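Xylulokinase (Brucella ovis, PDB 5VM1) probably phosphorylates D-xylulose at the expense of ATP, giving D-xylulose 5-phosphate and ADP, as a member of the FGGY family of carbohydrate kinases. Local coordinates at residues A[271-284]-A[385-397]. Sequence-based numbering, arbitrary orientation.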
loop_
_atom_site.group_PDB
_atom_site.type_symbol
_atom_site.label_atom_id
_atom_site.label_comp_id
_atom_site.label_asym_id
_atom_site.label_seq_id
_atom_site.Cartn_x
_atom_site.Cartn_y
_atom_site.Cartn_z
ATOM N N ALA A 271 8.244 6.043 2.558
ATOM C CA ALA A 271 9.219 6.608 3.466
ATOM C C ALA A 271 8.582 6.797 4.834
ATOM O O ALA A 271 7.510 7.408 4.947
ATOM C CB ALA A 271 9.732 7.945 2.916
ATOM N N ALA A 272 9.248 6.296 5.873
ATOM C CA ALA A 272 8.785 6.519 7.232
ATOM C C ALA A 272 9.232 7.894 7.725
ATOM O O ALA A 272 10.343 8.341 7.412
ATOM C CB ALA A 272 9.304 5.418 8.147
ATOM N N ASN A 273 8.346 8.573 8.484
ATOM C CA ASN A 273 8.572 9.927 9.002
ATOM C C ASN A 273 8.458 10.025 10.527
ATOM O O ASN A 273 7.590 9.396 11.148
ATOM C CB ASN A 273 7.585 10.961 8.427
ATOM C CG ASN A 273 7.580 11.031 6.909
ATOM O OD1 ASN A 273 6.554 11.337 6.310
ATOM N ND2 ASN A 273 8.717 10.752 6.285
ATOM N N GLY A 274 9.280 10.892 11.119
ATOM C CA GLY A 274 9.193 11.227 12.531
ATOM C C GLY A 274 8.133 12.250 12.887
ATOM O O GLY A 274 7.880 12.488 14.074
ATOM N N ALA A 275 7.515 12.863 11.877
ATOM C CA ALA A 275 6.428 13.809 12.068
ATOM C C ALA A 275 5.462 13.710 10.893
ATOM O O ALA A 275 5.694 12.978 9.926
ATOM C CB ALA A 275 6.954 15.242 12.209
ATOM N N TYR A 276 4.336 14.412 11.026
ATOM C CA TYR A 276 3.363 14.525 9.949
ATOM C C TYR A 276 3.862 15.550 8.937
ATOM O O TYR A 276 4.012 16.733 9.261
ATOM C CB TYR A 276 2.003 14.898 10.518
ATOM C CG TYR A 276 0.978 15.358 9.508
ATOM C CD1 TYR A 276 0.496 14.513 8.503
ATOM C CD2 TYR A 276 0.471 16.649 9.585
ATOM C CE1 TYR A 276 -0.476 14.966 7.608
ATOM C CE2 TYR A 276 -0.454 17.100 8.714
ATOM C CZ TYR A 276 -0.933 16.278 7.735
ATOM O OH TYR A 276 -1.869 16.829 6.903
ATOM N N GLN A 277 4.105 15.102 7.710
ATOM C CA GLN A 277 4.806 15.890 6.698
ATOM C C GLN A 277 4.024 15.867 5.387
ATOM O O GLN A 277 4.450 15.262 4.397
ATOM C CB GLN A 277 6.221 15.343 6.520
ATOM C CG GLN A 277 6.938 15.171 7.826
ATOM C CD GLN A 277 8.316 14.601 7.663
ATOM O OE1 GLN A 277 8.852 13.971 8.578
ATOM N NE2 GLN A 277 8.908 14.819 6.501
ATOM N N PRO A 278 2.898 16.564 5.329
ATOM C CA PRO A 278 2.085 16.524 4.119
ATOM C C PRO A 278 2.674 17.352 2.989
ATOM O O PRO A 278 3.366 18.351 3.191
ATOM C CB PRO A 278 0.752 17.118 4.582
ATOM C CG PRO A 278 1.153 18.093 5.641
ATOM C CD PRO A 278 2.294 17.420 6.368
ATOM N N LYS A 279 2.336 16.950 1.786
ATOM C CA LYS A 279 2.690 17.720 0.613
ATOM C C LYS A 279 1.703 17.369 -0.491
ATOM O O LYS A 279 2.105 16.871 -1.546
ATOM C CB LYS A 279 4.126 17.420 0.172
ATOM C CG LYS A 279 4.791 18.524 -0.659
ATOM C CD LYS A 279 4.879 19.771 0.147
ATOM C CE LYS A 279 6.014 20.671 -0.268
ATOM N NZ LYS A 279 6.259 21.632 0.855
ATOM N N PRO A 280 0.407 17.613 -0.302
ATOM C CA PRO A 280 -0.553 17.259 -1.365
ATOM C C PRO A 280 -0.370 18.085 -2.619
ATOM O O PRO A 280 -0.885 17.700 -3.670
ATOM C CB PRO A 280 -1.924 17.515 -0.716
ATOM C CG PRO A 280 -1.648 18.522 0.351
ATOM C CD PRO A 280 -0.251 18.232 0.858
ATOM N N GLU A 281 0.313 19.230 -2.529
ATOM C CA GLU A 281 0.558 20.062 -3.698
ATOM C C GLU A 281 1.418 19.337 -4.722
ATOM O O GLU A 281 1.310 19.603 -5.920
ATOM C CB GLU A 281 1.219 21.376 -3.276
ATOM C CG GLU A 281 0.642 21.925 -1.995
ATOM C CD GLU A 281 1.448 21.506 -0.779
ATOM O OE1 GLU A 281 2.688 21.622 -0.845
ATOM O OE2 GLU A 281 0.852 21.036 0.218
ATOM N N SER A 282 2.310 18.454 -4.268
ATOM C CA SER A 282 3.097 17.591 -5.136
ATOM C C SER A 282 2.528 16.176 -5.218
ATOM O O SER A 282 3.240 15.253 -5.634
ATOM C CB SER A 282 4.538 17.531 -4.651
ATOM O OG SER A 282 4.913 18.733 -4.023
ATOM N N ALA A 283 1.280 15.983 -4.783
ATOM C CA ALA A 283 0.565 14.720 -4.910
ATOM C C ALA A 283 1.312 13.563 -4.241
ATOM O O ALA A 283 1.313 12.440 -4.744
ATOM C CB ALA A 283 0.254 14.394 -6.367
ATOM N N VAL A 284 1.960 13.823 -3.099
ATOM C CA VAL A 284 2.451 12.723 -2.272
ATOM C C VAL A 284 1.401 12.447 -1.199
ATOM O O VAL A 284 0.638 13.334 -0.804
ATOM C CB VAL A 284 3.835 12.980 -1.620
ATOM C CG1 VAL A 284 4.699 13.924 -2.444
ATOM C CG2 VAL A 284 3.683 13.447 -0.200
ATOM N N ASN A 385 9.649 10.967 -7.852
ATOM C CA ASN A 385 9.000 10.755 -6.565
ATOM C C ASN A 385 9.924 11.116 -5.403
ATOM O O ASN A 385 9.497 11.781 -4.450
ATOM C CB ASN A 385 8.502 9.319 -6.469
ATOM C CG ASN A 385 7.139 9.169 -7.082
ATOM O OD1 ASN A 385 6.141 8.887 -6.403
ATOM N ND2 ASN A 385 7.074 9.436 -8.381
ATOM N N LEU A 386 11.194 10.695 -5.469
ATOM C CA LEU A 386 12.143 11.016 -4.408
ATOM C C LEU A 386 12.299 12.524 -4.253
ATOM O O LEU A 386 12.423 13.030 -3.130
ATOM C CB LEU A 386 13.489 10.338 -4.674
ATOM C CG LEU A 386 14.657 10.605 -3.707
ATOM C CD1 LEU A 386 15.557 9.383 -3.570
ATOM C CD2 LEU A 386 15.493 11.785 -4.120
ATOM N N LEU A 387 12.296 13.255 -5.370
ATOM C CA LEU A 387 12.391 14.714 -5.307
ATOM C C LEU A 387 11.178 15.321 -4.596
ATOM O O LEU A 387 11.316 16.303 -3.851
ATOM C CB LEU A 387 12.570 15.300 -6.712
ATOM C CG LEU A 387 13.916 15.164 -7.462
ATOM C CD1 LEU A 387 13.925 15.950 -8.768
ATOM C CD2 LEU A 387 15.142 15.510 -6.640
ATOM N N ALA A 388 9.979 14.765 -4.832
ATOM C CA ALA A 388 8.772 15.245 -4.153
ATOM C C ALA A 388 8.847 15.016 -2.646
ATOM O O ALA A 388 8.487 15.900 -1.857
ATOM C CB ALA A 388 7.535 14.564 -4.719
ATOM N N LEU A 389 9.261 13.809 -2.233
ATOM C CA LEU A 389 9.446 13.514 -0.813
ATOM C C LEU A 389 10.461 14.446 -0.171
ATOM O O LEU A 389 10.279 14.889 0.973
ATOM C CB LEU A 389 9.867 12.058 -0.624
ATOM C CG LEU A 389 8.826 11.013 -1.000
ATOM C CD1 LEU A 389 9.190 9.709 -0.314
ATOM C CD2 LEU A 389 7.491 11.488 -0.531
ATOM N N GLN A 390 11.559 14.727 -0.870
ATOM C CA GLN A 390 12.530 15.660 -0.327
ATOM C C GLN A 390 11.945 17.056 -0.169
ATOM O O GLN A 390 12.258 17.743 0.804
ATOM C CB GLN A 390 13.771 15.652 -1.205
ATOM C CG GLN A 390 14.585 14.392 -0.986
ATOM C CD GLN A 390 15.977 14.481 -1.571
ATOM O OE1 GLN A 390 16.492 15.579 -1.801
ATOM N NE2 GLN A 390 16.650 13.332 -1.669
ATOM N N SER A 391 11.040 17.469 -1.056
ATOM C CA SER A 391 10.436 18.774 -0.837
ATOM C C SER A 391 9.472 18.759 0.338
ATOM O O SER A 391 8.954 19.810 0.713
ATOM C CB SER A 391 9.700 19.253 -2.087
ATOM O OG SER A 391 8.490 18.529 -2.244
ATOM N N ALA A 392 9.187 17.591 0.900
ATOM C CA ALA A 392 8.285 17.494 2.032
ATOM C C ALA A 392 9.023 17.092 3.308
ATOM O O ALA A 392 8.413 16.516 4.216
ATOM C CB ALA A 392 7.131 16.543 1.711
ATOM N N GLY A 393 10.327 17.391 3.380
ATOM C CA GLY A 393 11.123 17.303 4.600
ATOM C C GLY A 393 11.820 15.984 4.866
ATOM O O GLY A 393 12.348 15.789 5.972
ATOM N N THR A 394 11.896 15.108 3.874
ATOM C CA THR A 394 12.411 13.754 4.009
ATOM C C THR A 394 13.672 13.662 3.165
ATOM O O THR A 394 13.675 14.095 2.010
ATOM C CB THR A 394 11.341 12.719 3.561
ATOM O OG1 THR A 394 10.379 12.532 4.604
ATOM C CG2 THR A 394 11.934 11.384 3.165
ATOM N N GLU A 395 14.747 13.138 3.734
ATOM C CA GLU A 395 15.941 12.801 2.964
ATOM C C GLU A 395 16.077 11.282 2.983
ATOM O O GLU A 395 16.119 10.673 4.054
ATOM C CB GLU A 395 17.171 13.516 3.537
ATOM C CG GLU A 395 18.551 13.147 2.978
ATOM C CD GLU A 395 19.654 13.642 3.912
ATOM O OE1 GLU A 395 19.848 14.874 3.987
ATOM O OE2 GLU A 395 20.289 12.821 4.620
ATOM N N ILE A 396 16.038 10.665 1.810
ATOM C CA ILE A 396 16.133 9.212 1.696
ATOM C C ILE A 396 17.609 8.823 1.573
ATOM O O ILE A 396 18.275 9.154 0.586
ATOM C CB ILE A 396 15.305 8.701 0.513
ATOM C CG1 ILE A 396 13.814 8.807 0.842
ATOM C CG2 ILE A 396 15.673 7.268 0.161
ATOM C CD1 ILE A 396 12.894 8.207 -0.226
ATOM N N THR A 397 18.134 8.132 2.584
ATOM C CA THR A 397 19.544 7.743 2.569
ATOM C C THR A 397 19.734 6.368 1.941
ATOM O O THR A 397 20.445 6.218 0.940
ATOM C CB THR A 397 20.121 7.738 3.989
ATOM O OG1 THR A 397 19.321 6.895 4.833
ATOM C CG2 THR A 397 20.164 9.150 4.552
#
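Gln277 reaches the type I beta turn of residues 390-393, at the C-terminal end of helix 367-390, and donates from NE2 to Ala392 O at 2.9 Å. The donor lies in the carbonyl plane on a lone pair (C=O...N angle 140°), and the oxygen sits only 9° out of the amide plane of Gln277. Its chain, extended beyond CG, carries the amide that far, and a second, weak bond from NE2 goes to Thr394 OG1, the two side chains crossing at about a right angle. Asn273 ND2 lies 3.0 Å from the same OG1, also crossing at about a right angle. Gln297, on strand 295-301, hydrogen-bonds Asn273 ND2 and Thr394 OG1 through OE1 and Ala392 O through NE2, tying the turn to the sheet as well. Beside these hydrogen bonds, Lys279 lays its CB against Ala392 CB at 3.5 Å; a bend at chi2 (62°) then brings NZ to a weak bond with Ser391 O. The apolar part of the contact centres on Leu389, whose branches diverge: CD1 meets Ala271 CB at 3.7 Å, whereas CD2 approaches Val284 CB at 4.1 Å. Val284 CG1 also touches Ala388 CB, 3.7 Å away. The contact packs the helix end and turn against the end of strand 267-273 and its connection to strand 285-288, within the actin-like ATPase fold of the FGGY C-terminal domain.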